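Local coordinates for major capsid protein (Faustovirus, PDB 5J7O) that forms the capsid shell of Faustovirus, a large double-stranded DNA virus, as a trimer built on the double jelly-roll fold, at residues 213-218 / 557-562; 220-225 / 296-301; 341-346 / 369-374; 118-123 / 374-379. All blocks are in the same frame, centred on the assembly; numbering follows the deposited sequence.

How the contacts relate
Contacts 1 and 2 lie near the centre of the subunit and share helix 216-225; Val214 CG1 of contact 1 packs on Trp222 CB of contact 2 at 3.6 Å. Contact 2 is buried and mostly apolar, whereas contact 1, partly buried, adds a histidine hydrogen bond to its methyl packing. Contact 3 is in the outlying sheet and contact 4 at its margin, with centres about 42 and 38 Å from the centre of contact 2. They share Thr374 and strand 364-375. Contact 3 is a full antiparallel strand pairing with threonines and a water; contact 4, at the surface, keeps one bridge beside a proline. Contacts 1, 2 and 3 meet the third subunit, contact 4 only through Thr374.

Contact 1: residues 213-218 / 557-562; sequences HVPDFK and NLVTPQ
In the short link between helices 203-212 and 216-225, His213 reaches over to the loop after helix 542-552 and grips the main-chain oxygen of Asn557. ND1 donates to Asn557 O over 2.9 Å, almost straight at 167°. The oxygen lies at the edge of the imidazole, in its plane, and is met nearly along the C=O axis (162°). CB of His213 points away from the loop overall, yet the end of the side chain comes back to it, with a chi2 of -62° placing ND1 at the oxygen. On the same ring, NE2 is hydrogen-bonded to Tyr448 OH, so both nitrogens are engaged and the ring's rotation is fixed. Leu558 crosses the imidazole obliquely, CD1 resting 3.9 Å from His213 CE1. The contact joins parts of the chain that probably belong to the two jelly-rolls, the segments 339 residues apart at their closest ends. Farther on, Val559 points toward the link. Its CG2, anti to its own carbonyl carbon, presses on the start of Pro215: 3.3 Å from Pro215 N, 3.7 Å from Pro215 CD and 3.6 Å from Val214 C, the Val559 and Pro215 side chains crossing at about a right angle. Next door the same segments build the trimer: Lys218 NZ bonds Leu558 O of the third subunit, while Leu558 O here accepts Lys218 NZ of the second.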
loop_
_atom_site.group_PDB
_atom_site.type_symbol
_atom_site.label_atom_id
_atom_site.label_comp_id
_atom_site.label_asym_id
_atom_site.label_seq_id
_atom_site.Cartn_x
_atom_site.Cartn_y
_atom_site.Cartn_z
ATOM N N HIS B 213 7.683 14.041 0.742
ATOM C CA HIS B 213 8.126 14.060 -0.649
ATOM C C HIS B 213 8.580 12.690 -1.137
ATOM O O HIS B 213 9.397 12.600 -2.060
ATOM C CB HIS B 213 9.246 15.082 -0.844
ATOM C CG HIS B 213 8.884 16.461 -0.391
ATOM N ND1 HIS B 213 7.854 17.182 -0.956
ATOM C CD2 HIS B 213 9.407 17.248 0.578
ATOM C CE1 HIS B 213 7.761 18.355 -0.356
ATOM N NE2 HIS B 213 8.692 18.421 0.578
ATOM N N VAL B 214 8.064 11.617 -0.548
ATOM C CA VAL B 214 8.371 10.275 -1.035
ATOM C C VAL B 214 7.065 9.562 -1.365
ATOM O O VAL B 214 6.507 8.861 -0.507
ATOM C CB VAL B 214 9.199 9.474 -0.019
ATOM C CG1 VAL B 214 9.678 8.176 -0.648
ATOM C CG2 VAL B 214 10.379 10.295 0.482
ATOM N N PRO B 215 6.539 9.716 -2.577
ATOM C CA PRO B 215 5.332 8.977 -2.964
ATOM C C PRO B 215 5.599 7.481 -3.018
ATOM O O PRO B 215 6.734 7.011 -2.915
ATOM C CB PRO B 215 4.989 9.542 -4.345
ATOM C CG PRO B 215 6.269 10.130 -4.844
ATOM C CD PRO B 215 6.996 10.630 -3.638
ATOM N N ASP B 216 4.515 6.722 -3.189
ATOM C CA ASP B 216 4.619 5.272 -3.087
ATOM C C ASP B 216 5.426 4.668 -4.231
ATOM O O ASP B 216 6.038 3.608 -4.052
ATOM C CB ASP B 216 3.228 4.646 -3.025
ATOM C CG ASP B 216 2.738 4.466 -1.602
ATOM O OD1 ASP B 216 1.507 4.435 -1.391
ATOM O OD2 ASP B 216 3.587 4.358 -0.691
ATOM N N PHE B 217 5.454 5.309 -5.402
ATOM C CA PHE B 217 6.257 4.761 -6.489
ATOM C C PHE B 217 7.753 4.992 -6.294
ATOM O O PHE B 217 8.549 4.496 -7.099
ATOM C CB PHE B 217 5.799 5.312 -7.850
ATOM C CG PHE B 217 5.702 6.813 -7.923
ATOM C CD1 PHE B 217 6.828 7.586 -8.151
ATOM C CD2 PHE B 217 4.472 7.445 -7.817
ATOM C CE1 PHE B 217 6.736 8.961 -8.237
ATOM C CE2 PHE B 217 4.374 8.819 -7.903
ATOM C CZ PHE B 217 5.507 9.578 -8.117
ATOM N N LYS B 218 8.151 5.706 -5.241
ATOM C CA LYS B 218 9.553 5.874 -4.891
ATOM C C LYS B 218 9.891 5.335 -3.509
ATOM O O LYS B 218 11.058 5.403 -3.106
ATOM C CB LYS B 218 9.949 7.356 -4.951
ATOM C CG LYS B 218 9.739 8.032 -6.294
ATOM C CD LYS B 218 10.773 7.596 -7.315
ATOM C CE LYS B 218 10.642 8.409 -8.593
ATOM N NZ LYS B 218 11.638 8.009 -9.624
ATOM N N ASN B 557 4.285 15.907 -6.186
ATOM C CA ASN B 557 5.471 16.395 -5.496
ATOM C C ASN B 557 5.258 16.554 -3.999
ATOM O O ASN B 557 6.239 16.661 -3.254
ATOM C CB ASN B 557 5.916 17.732 -6.088
ATOM C CG ASN B 557 6.620 17.575 -7.421
ATOM O OD1 ASN B 557 7.316 16.586 -7.657
ATOM N ND2 ASN B 557 6.447 18.554 -8.300
ATOM N N LEU B 558 4.009 16.575 -3.541
ATOM C CA LEU B 558 3.691 16.731 -2.127
ATOM C C LEU B 558 2.858 15.534 -1.691
ATOM O O LEU B 558 1.711 15.376 -2.124
ATOM C CB LEU B 558 2.953 18.045 -1.872
ATOM C CG LEU B 558 2.696 18.392 -0.406
ATOM C CD1 LEU B 558 3.953 18.176 0.424
ATOM C CD2 LEU B 558 2.209 19.827 -0.278
ATOM N N VAL B 559 3.436 14.698 -0.844
ATOM C CA VAL B 559 2.760 13.518 -0.323
ATOM C C VAL B 559 2.001 13.898 0.936
ATOM O O VAL B 559 2.488 14.677 1.764
ATOM C CB VAL B 559 3.768 12.389 -0.043
ATOM C CG1 VAL B 559 3.070 11.181 0.575
ATOM C CG2 VAL B 559 4.472 11.999 -1.317
ATOM N N THR B 560 0.800 13.361 1.073
ATOM C CA THR B 560 0.085 13.486 2.329
ATOM C C THR B 560 0.856 12.755 3.425
ATOM O O THR B 560 1.207 11.579 3.250
ATOM C CB THR B 560 -1.320 12.913 2.211
ATOM O OG1 THR B 560 -1.251 11.529 1.837
ATOM C CG2 THR B 560 -2.074 13.684 1.171
ATOM N N PRO B 561 1.137 13.400 4.554
ATOM C CA PRO B 561 1.976 12.767 5.576
ATOM C C PRO B 561 1.203 11.775 6.429
ATOM O O PRO B 561 0.073 12.030 6.857
ATOM C CB PRO B 561 2.457 13.957 6.414
ATOM C CG PRO B 561 1.340 14.943 6.305
ATOM C CD PRO B 561 0.753 14.774 4.924
ATOM N N GLN B 562 1.834 10.626 6.680
ATOM C CA GLN B 562 1.263 9.654 7.604
ATOM C C GLN B 562 1.399 10.129 9.046
ATOM O O GLN B 562 0.493 9.923 9.863
ATOM C CB GLN B 562 1.941 8.296 7.420
ATOM C CG GLN B 562 1.111 7.113 7.888
ATOM C CD GLN B 562 -0.013 6.776 6.927
ATOM O OE1 GLN B 562 -0.034 7.245 5.788
ATOM N NE2 GLN B 562 -0.955 5.958 7.381
#

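Contact 2: residues 220-225 / 296-301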
loop_
_atom_site.group_PDB
_atom_site.type_symbol
_atom_site.label_atom_id
_atom_site.label_comp_id
_atom_site.label_asym_id
_atom_site.label_seq_id
_atom_site.Cartn_x
_atom_site.Cartn_y
_atom_site.Cartn_z
ATOM N N THR B 220 9.852 2.242 -1.864
ATOM C CA THR B 220 10.663 1.046 -1.645
ATOM C C THR B 220 12.144 1.336 -1.862
ATOM O O THR B 220 12.988 0.965 -1.038
ATOM C CB THR B 220 10.192 -0.088 -2.557
ATOM O OG1 THR B 220 8.941 -0.599 -2.079
ATOM C CG2 THR B 220 11.214 -1.216 -2.591
ATOM N N GLY B 221 12.478 2.008 -2.965
ATOM C CA GLY B 221 13.864 2.381 -3.192
ATOM C C GLY B 221 14.372 3.378 -2.170
ATOM O O GLY B 221 15.525 3.304 -1.738
ATOM N N TRP B 222 13.518 4.321 -1.765
ATOM C CA TRP B 222 13.901 5.301 -0.753
ATOM C C TRP B 222 14.260 4.622 0.563
ATOM O O TRP B 222 15.288 4.933 1.177
ATOM C CB TRP B 222 12.765 6.308 -0.558
ATOM C CG TRP B 222 12.938 7.250 0.600
ATOM C CD1 TRP B 222 12.258 7.226 1.782
ATOM C CD2 TRP B 222 13.834 8.366 0.676
ATOM N NE1 TRP B 222 12.679 8.252 2.592
ATOM C CE2 TRP B 222 13.648 8.966 1.937
ATOM C CE3 TRP B 222 14.781 8.912 -0.196
ATOM C CZ2 TRP B 222 14.370 10.084 2.346
ATOM C CZ3 TRP B 222 15.497 10.022 0.213
ATOM C CH2 TRP B 222 15.288 10.597 1.470
ATOM N N LYS B 223 13.426 3.678 1.009
ATOM C CA LYS B 223 13.706 2.968 2.253
ATOM C C LYS B 223 15.010 2.184 2.164
ATOM O O LYS B 223 15.777 2.129 3.134
ATOM C CB LYS B 223 12.546 2.036 2.601
ATOM C CG LYS B 223 11.308 2.752 3.115
ATOM C CD LYS B 223 10.231 1.762 3.527
ATOM C CE LYS B 223 9.089 2.459 4.249
ATOM N NZ LYS B 223 8.009 1.507 4.631
ATOM N N ARG B 224 15.284 1.575 1.008
ATOM C CA ARG B 224 16.521 0.815 0.858
ATOM C C ARG B 224 17.741 1.725 0.831
ATOM O O ARG B 224 18.828 1.313 1.252
ATOM C CB ARG B 224 16.466 -0.041 -0.408
ATOM C CG ARG B 224 15.370 -1.095 -0.400
ATOM C CD ARG B 224 15.742 -2.287 -1.269
ATOM N NE ARG B 224 14.730 -3.339 -1.220
ATOM C CZ ARG B 224 14.048 -3.774 -2.274
ATOM N NH1 ARG B 224 14.274 -3.259 -3.474
ATOM N NH2 ARG B 224 13.146 -4.735 -2.130
ATOM N N LEU B 225 17.587 2.960 0.348
ATOM C CA LEU B 225 18.712 3.889 0.320
ATOM C C LEU B 225 19.147 4.279 1.727
ATOM O O LEU B 225 20.347 4.411 1.999
ATOM C CB LEU B 225 18.347 5.136 -0.485
ATOM C CG LEU B 225 18.234 4.990 -2.003
ATOM C CD1 LEU B 225 17.732 6.285 -2.625
ATOM C CD2 LEU B 225 19.570 4.587 -2.600
ATOM N N PHE B 296 22.930 4.286 0.762
ATOM C CA PHE B 296 23.256 5.346 -0.189
ATOM C C PHE B 296 22.337 6.512 0.157
ATOM O O PHE B 296 21.224 6.616 -0.364
ATOM C CB PHE B 296 23.079 4.887 -1.639
ATOM C CG PHE B 296 24.283 4.190 -2.210
ATOM C CD1 PHE B 296 24.533 2.860 -1.918
ATOM C CD2 PHE B 296 25.159 4.862 -3.047
ATOM C CE1 PHE B 296 25.638 2.214 -2.445
ATOM C CE2 PHE B 296 26.264 4.223 -3.578
ATOM C CZ PHE B 296 26.504 2.897 -3.276
ATOM N N VAL B 297 22.802 7.383 1.047
ATOM C CA VAL B 297 21.991 8.485 1.551
ATOM C C VAL B 297 22.079 9.652 0.572
ATOM O O VAL B 297 23.164 10.226 0.397
ATOM C CB VAL B 297 22.433 8.913 2.958
ATOM C CG1 VAL B 297 21.531 10.018 3.485
ATOM C CG2 VAL B 297 22.423 7.720 3.900
ATOM N N PRO B 298 20.982 10.030 -0.075
ATOM C CA PRO B 298 21.029 11.172 -0.992
ATOM C C PRO B 298 21.157 12.482 -0.234
ATOM O O PRO B 298 20.631 12.645 0.871
ATOM C CB PRO B 298 19.687 11.094 -1.734
ATOM C CG PRO B 298 19.135 9.721 -1.423
ATOM C CD PRO B 298 19.662 9.382 -0.070
ATOM N N LEU B 299 21.866 13.427 -0.845
ATOM C CA LEU B 299 22.037 14.761 -0.276
ATOM C C LEU B 299 20.950 15.664 -0.848
ATOM O O LEU B 299 20.935 15.948 -2.050
ATOM C CB LEU B 299 23.434 15.299 -0.567
ATOM C CG LEU B 299 24.578 14.421 -0.049
ATOM C CD1 LEU B 299 25.906 15.155 -0.129
ATOM C CD2 LEU B 299 24.308 13.942 1.372
ATOM N N LEU B 300 20.046 16.118 0.018
ATOM C CA LEU B 300 18.788 16.734 -0.406
ATOM C C LEU B 300 18.951 18.239 -0.639
ATOM O O LEU B 300 18.254 19.067 -0.054
ATOM C CB LEU B 300 17.704 16.454 0.628
ATOM C CG LEU B 300 17.636 15.025 1.171
ATOM C CD1 LEU B 300 16.980 15.006 2.543
ATOM C CD2 LEU B 300 16.888 14.115 0.208
ATOM N N PHE B 301 19.881 18.586 -1.524
ATOM C CA PHE B 301 20.067 19.974 -1.918
ATOM C C PHE B 301 19.270 20.282 -3.187
ATOM O O PHE B 301 18.763 19.390 -3.869
ATOM C CB PHE B 301 21.548 20.286 -2.127
ATOM C CG PHE B 301 22.359 20.274 -0.860
ATOM C CD1 PHE B 301 22.122 21.203 0.140
ATOM C CD2 PHE B 301 23.374 19.348 -0.681
ATOM C CE1 PHE B 301 22.871 21.198 1.301
ATOM C CE2 PHE B 301 24.128 19.340 0.478
ATOM C CZ PHE B 301 23.875 20.266 1.471
#
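Where the C-terminal end of helix 216-225 abuts the jelly-roll strand 293-298, Leu225 and Trp222 pack against Phe296, Pro298 and Leu300. The helix crosses the strand steeply, at 112° between their directions, with 8.0 Å between the two short axes. The one hydrogen bond is at the helix end: Phe296 N donates to Leu225 O at 2.9 Å, but the angle of only 129° makes it weak. Leu225 sits against the backbone at Phe296, its CB 3.2 Å from Phe296 O. Its two methyls then divide the work. CD2 meets Phe296 CB at 3.7 Å, and CD1 meets Pro298 CG at 3.9 Å. The ring of Phe296 itself turns away from the helix, to stack with His106 and meet Tyr395 edge-to-face. Pro298 CG is shared between two helix residues, since Trp222 CZ3 approaches it as well, obliquely and at 4.0 Å. The CB bond of Trp222 leads away; CG stands anti to the backbone N (chi1 171°), and only the far end of the indole, CZ3 and CH2, comes back to the strand. NE1, on the pyrrole side, bonds Asn210 OD1, and Trp551 of the third subunit meets the same indole. Beyond Pro298 the chain bends through an inverse gamma turn centred on Leu300, whose CD2 comes to within 4.1 Å of Trp222 CH2, the side chains crossing at about a right angle.

Contact 3: residues 341-346 / 369-374; sequences FLQTTV and RYTTYT
Six backbone hydrogen bonds tie Leu342, Thr344 and Val346 to Thr374, Thr372 and Tyr370, two for each pair, among them Leu342 N to Thr374 O at 2.7 Å. The strands are consecutive, antiparallel partners, a beta hairpin with a long connection, inside the seven-stranded sheet that projects from the double jelly-roll; the two six-residue segments run at 159° to each other. On the face of Thr344 and Thr372 a water is gripped by four protein atoms. It donates to Leu342 O at 2.6 Å and to Thr372 OG1, and also bonds Thr344 OG1 and Thr374 OG1. Thr372 OG1 takes part in a further bond with Gly264 O of the third subunit, so this polar cluster lies at the trimer interface. The other face carries Gln343, Thr345, Thr371 and Tyr373, and the end of Arg369 comes near the first two. The Arg369 chain is extended from CG to NE, and NE donates to Thr371 OG1 (2.8 Å, 169°), which lies in the guanidinium plane. As modelled, Gln343 NE2 and Arg369 NH2 are two donors 3.0 Å apart, so the orientation of that amide is doubtful. The Gln343 chain lies side by side with Tyr373, CG 3.9 Å from the ring atom CE1. Thr345 OG1 occupies the crowded position between backbone N and carbonyl carbon (chi1 50°), where it bonds Thr154 O of the next strand, and its CG2 sits 3.2 Å from Thr371 OG1.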
loop_
_atom_site.group_PDB
_atom_site.type_symbol
_atom_site.label_atom_id
_atom_site.label_comp_id
_atom_site.label_asym_id
_atom_site.label_seq_id
_atom_site.Cartn_x
_atom_site.Cartn_y
_atom_site.Cartn_z
ATOM N N PHE B 341 12.960 -14.971 27.403
ATOM C CA PHE B 341 11.586 -14.552 27.633
ATOM C C PHE B 341 11.191 -14.824 29.075
ATOM O O PHE B 341 11.539 -15.866 29.638
ATOM C CB PHE B 341 10.620 -15.280 26.690
ATOM C CG PHE B 341 11.018 -15.208 25.244
ATOM C CD1 PHE B 341 10.588 -14.162 24.445
ATOM C CD2 PHE B 341 11.823 -16.186 24.684
ATOM C CE1 PHE B 341 10.954 -14.094 23.114
ATOM C CE2 PHE B 341 12.193 -16.123 23.356
ATOM C CZ PHE B 341 11.758 -15.075 22.569
ATOM N N LEU B 342 10.459 -13.882 29.666
ATOM C CA LEU B 342 9.909 -14.050 31.004
ATOM C C LEU B 342 8.553 -14.737 30.899
ATOM O O LEU B 342 7.617 -14.186 30.311
ATOM C CB LEU B 342 9.770 -12.703 31.712
ATOM C CG LEU B 342 9.074 -12.744 33.076
ATOM C CD1 LEU B 342 9.985 -13.341 34.139
ATOM C CD2 LEU B 342 8.592 -11.363 33.488
ATOM N N GLN B 343 8.451 -15.936 31.465
ATOM C CA GLN B 343 7.205 -16.690 31.465
ATOM C C GLN B 343 6.416 -16.350 32.723
ATOM O O GLN B 343 6.893 -16.579 33.839
ATOM C CB GLN B 343 7.483 -18.191 31.388
ATOM C CG GLN B 343 6.241 -19.060 31.502
ATOM C CD GLN B 343 6.549 -20.534 31.343
ATOM O OE1 GLN B 343 7.696 -20.920 31.124
ATOM N NE2 GLN B 343 5.522 -21.367 31.448
ATOM N N THR B 344 5.218 -15.802 32.544
ATOM C CA THR B 344 4.325 -15.459 33.647
ATOM C C THR B 344 3.150 -16.429 33.622
ATOM O O THR B 344 2.337 -16.400 32.692
ATOM C CB THR B 344 3.845 -14.013 33.540
ATOM O OG1 THR B 344 4.945 -13.123 33.762
ATOM C CG2 THR B 344 2.755 -13.734 34.567
ATOM N N THR B 345 3.060 -17.281 34.640
ATOM C CA THR B 345 2.032 -18.310 34.714
ATOM C C THR B 345 1.231 -18.164 35.998
ATOM O O THR B 345 1.805 -18.056 37.088
ATOM C CB THR B 345 2.644 -19.712 34.643
ATOM O OG1 THR B 345 3.718 -19.815 35.583
ATOM C CG2 THR B 345 3.168 -19.987 33.253
ATOM N N VAL B 346 -0.093 -18.163 35.864
ATOM C CA VAL B 346 -1.013 -18.216 36.992
ATOM C C VAL B 346 -1.836 -19.488 36.867
ATOM O O VAL B 346 -2.432 -19.745 35.813
ATOM C CB VAL B 346 -1.929 -16.979 37.050
ATOM C CG1 VAL B 346 -2.963 -17.142 38.156
ATOM C CG2 VAL B 346 -1.112 -15.718 37.265
ATOM N N ARG B 369 -4.933 -22.515 33.786
ATOM C CA ARG B 369 -3.582 -21.995 33.633
ATOM C C ARG B 369 -3.610 -20.807 32.685
ATOM O O ARG B 369 -4.247 -20.862 31.629
ATOM C CB ARG B 369 -2.617 -23.066 33.110
ATOM C CG ARG B 369 -1.231 -22.526 32.784
ATOM C CD ARG B 369 -0.251 -23.634 32.448
ATOM N NE ARG B 369 1.013 -23.098 31.952
ATOM C CZ ARG B 369 2.115 -23.821 31.781
ATOM N NH1 ARG B 369 2.116 -25.115 32.073
ATOM N NH2 ARG B 369 3.219 -23.248 31.321
ATOM N N TYR B 370 -2.925 -19.733 33.070
ATOM C CA TYR B 370 -2.804 -18.531 32.254
ATOM C C TYR B 370 -1.322 -18.234 32.092
ATOM O O TYR B 370 -0.614 -18.063 33.089
ATOM C CB TYR B 370 -3.526 -17.346 32.901
ATOM C CG TYR B 370 -4.973 -17.607 33.266
ATOM C CD1 TYR B 370 -6.004 -17.210 32.425
ATOM C CD2 TYR B 370 -5.308 -18.237 34.460
ATOM C CE1 TYR B 370 -7.328 -17.441 32.757
ATOM C CE2 TYR B 370 -6.627 -18.473 34.800
ATOM C CZ TYR B 370 -7.633 -18.073 33.945
ATOM O OH TYR B 370 -8.947 -18.305 34.282
ATOM N N THR B 371 -0.850 -18.171 30.847
ATOM C CA THR B 371 0.577 -18.063 30.565
ATOM C C THR B 371 0.833 -16.959 29.551
ATOM O O THR B 371 0.301 -17.001 28.437
ATOM C CB THR B 371 1.136 -19.392 30.047
ATOM O OG1 THR B 371 0.944 -20.411 31.035
ATOM C CG2 THR B 371 2.621 -19.260 29.737
ATOM N N THR B 372 1.657 -15.985 29.936
ATOM C CA THR B 372 2.127 -14.935 29.046
ATOM C C THR B 372 3.650 -14.965 28.984
ATOM O O THR B 372 4.317 -15.529 29.856
ATOM C CB THR B 372 1.661 -13.545 29.506
ATOM O OG1 THR B 372 2.408 -13.143 30.661
ATOM C CG2 THR B 372 0.178 -13.556 29.842
ATOM N N TYR B 373 4.196 -14.346 27.938
ATOM C CA TYR B 373 5.636 -14.269 27.739
ATOM C C TYR B 373 6.035 -12.831 27.448
ATOM O O TYR B 373 5.370 -12.138 26.673
ATOM C CB TYR B 373 6.095 -15.179 26.594
ATOM C CG TYR B 373 5.652 -16.616 26.740
ATOM C CD1 TYR B 373 6.378 -17.514 27.511
ATOM C CD2 TYR B 373 4.506 -17.075 26.104
ATOM C CE1 TYR B 373 5.975 -18.828 27.647
ATOM C CE2 TYR B 373 4.096 -18.387 26.233
ATOM C CZ TYR B 373 4.833 -19.259 27.004
ATOM O OH TYR B 373 4.427 -20.566 27.134
ATOM N N THR B 374 7.123 -12.389 28.068
ATOM C CA THR B 374 7.611 -11.020 27.916
ATOM C C THR B 374 9.091 -11.053 27.557
ATOM O O THR B 374 9.910 -11.518 28.378
ATOM C CB THR B 374 7.385 -10.214 29.192
ATOM O OG1 THR B 374 6.097 -10.530 29.735
ATOM C CG2 THR B 374 7.451 -8.722 28.897
HETATM O O HOH W 1 5.612 -12.698 30.949
#

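Contact 4: residues 118-123 / 374-379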
loop_
_atom_site.group_PDB
_atom_site.type_symbol
_atom_site.label_atom_id
_atom_site.label_comp_id
_atom_site.label_asym_id
_atom_site.label_seq_id
_atom_site.Cartn_x
_atom_site.Cartn_y
_atom_site.Cartn_z
ATOM N N THR B 118 24.233 -11.871 31.228
ATOM C CA THR B 118 23.686 -12.908 32.088
ATOM C C THR B 118 22.169 -12.811 32.124
ATOM O O THR B 118 21.578 -11.792 31.756
ATOM C CB THR B 118 24.235 -12.819 33.520
ATOM O OG1 THR B 118 24.183 -11.460 33.973
ATOM C CG2 THR B 118 25.669 -13.320 33.578
ATOM N N VAL B 119 21.544 -13.893 32.571
ATOM C CA VAL B 119 20.101 -13.879 32.821
ATOM C C VAL B 119 19.834 -13.110 34.115
ATOM O O VAL B 119 20.422 -13.441 35.157
ATOM C CB VAL B 119 19.559 -15.306 32.908
ATOM C CG1 VAL B 119 18.065 -15.298 33.187
ATOM C CG2 VAL B 119 19.857 -16.070 31.623
ATOM N N PRO B 120 18.977 -12.088 34.100
ATOM C CA PRO B 120 18.780 -11.278 35.311
ATOM C C PRO B 120 18.080 -12.032 36.432
ATOM O O PRO B 120 17.665 -13.183 36.261
ATOM C CB PRO B 120 17.927 -10.108 34.808
ATOM C CG PRO B 120 17.193 -10.665 33.634
ATOM C CD PRO B 120 18.145 -11.625 32.976
ATOM N N ALA B 121 17.949 -11.386 37.588
ATOM C CA ALA B 121 17.271 -12.003 38.717
ATOM C C ALA B 121 15.775 -12.112 38.450
ATOM O O ALA B 121 15.181 -11.287 37.749
ATOM C CB ALA B 121 17.520 -11.201 39.995
ATOM N N LEU B 122 15.169 -13.151 39.017
ATOM C CA LEU B 122 13.745 -13.383 38.852
ATOM C C LEU B 122 12.940 -12.269 39.520
ATOM O O LEU B 122 13.433 -11.589 40.422
ATOM C CB LEU B 122 13.366 -14.738 39.445
ATOM C CG LEU B 122 13.867 -15.958 38.673
ATOM C CD1 LEU B 122 14.024 -17.148 39.601
ATOM C CD2 LEU B 122 12.925 -16.293 37.525
ATOM N N PRO B 123 11.702 -12.056 39.082
ATOM C CA PRO B 123 10.863 -11.030 39.711
ATOM C C PRO B 123 10.511 -11.402 41.144
ATOM O O PRO B 123 10.665 -12.543 41.584
ATOM C CB PRO B 123 9.613 -10.989 38.825
ATOM C CG PRO B 123 10.030 -11.621 37.534
ATOM C CD PRO B 123 11.046 -12.654 37.907
ATOM N N THR B 374 7.123 -12.389 28.068
ATOM C CA THR B 374 7.611 -11.020 27.916
ATOM C C THR B 374 9.091 -11.053 27.557
ATOM O O THR B 374 9.910 -11.518 28.378
ATOM C CB THR B 374 7.385 -10.214 29.192
ATOM O OG1 THR B 374 6.097 -10.530 29.735
ATOM C CG2 THR B 374 7.451 -8.722 28.897
ATOM N N PRO B 375 9.475 -10.595 26.365
ATOM C CA PRO B 375 10.903 -10.526 26.025
ATOM C C PRO B 375 11.676 -9.712 27.053
ATOM O O PRO B 375 11.217 -8.668 27.522
ATOM C CB PRO B 375 10.903 -9.854 24.648
ATOM C CG PRO B 375 9.576 -10.208 24.066
ATOM C CD PRO B 375 8.617 -10.224 25.227
ATOM N N THR B 376 12.864 -10.202 27.403
ATOM C CA THR B 376 13.627 -9.678 28.526
ATOM C C THR B 376 15.056 -9.370 28.105
ATOM O O THR B 376 15.689 -10.153 27.389
ATOM C CB THR B 376 13.630 -10.677 29.695
ATOM O OG1 THR B 376 12.280 -10.975 30.071
ATOM C CG2 THR B 376 14.366 -10.103 30.894
ATOM N N LEU B 377 15.558 -8.224 28.558
ATOM C CA LEU B 377 16.943 -7.845 28.323
ATOM C C LEU B 377 17.873 -8.609 29.255
ATOM O O LEU B 377 17.572 -8.804 30.436
ATOM C CB LEU B 377 17.133 -6.344 28.538
ATOM C CG LEU B 377 16.464 -5.373 27.566
ATOM C CD1 LEU B 377 16.519 -3.960 28.120
ATOM C CD2 LEU B 377 17.137 -5.437 26.210
ATOM N N ALA B 378 19.011 -9.035 28.718
ATOM C CA ALA B 378 20.056 -9.621 29.541
ATOM C C ALA B 378 20.861 -8.524 30.227
ATOM O O ALA B 378 21.077 -7.443 29.672
ATOM C CB ALA B 378 20.980 -10.500 28.699
ATOM N N SER B 379 21.301 -8.809 31.448
ATOM C CA SER B 379 22.102 -7.846 32.189
ATOM C C SER B 379 23.519 -7.795 31.635
ATOM O O SER B 379 24.131 -8.830 31.356
ATOM C CB SER B 379 22.132 -8.207 33.675
ATOM O OG SER B 379 20.827 -8.216 34.227
#
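Thr118 and Ser379 form a single antiparallel bridge, a hydrogen-bonded pair whose CA atoms are 5.3 Å apart. Thr118 N donates to Ser379 O and Ser379 N to Thr118 O, each over 3.0 Å, with angles at the hydrogen of 151° and 142°. The bridge sits where strand 116-118 ends and where the chain has left strand 364-375, on the flank of the sheet that projects from the double jelly-roll, and it ties together two residues 261 positions apart in the chain. Thr118 O is also covered by Ala378 CB, 3.4 Å away, while Ala378 N turns to Asn173 OD1. Most of the side-chain contact belongs to Pro120, which points toward the other segment and lies across four of its residues. Its CB meets Ser379 OG at 3.5 Å; that hydroxyl is anti to its own carbonyl carbon (chi1 -60°), which brings OG to the proline. CG of Pro120 lies 3.7 Å from Leu377 O and 4.0 Å from Thr376 CG2, the proline ring and the threonine crossing at a slant. Tyr157 of strand 149-158 backs this loop: Pro120 packs on it, and its OH bonds Ala121 O. Thr376 splits its two branches between different jobs. CG2, anti to the backbone N, is the one turned to Pro120, whereas OG1 turns back and donates to Thr374 O, two residues earlier, at 3.0 Å.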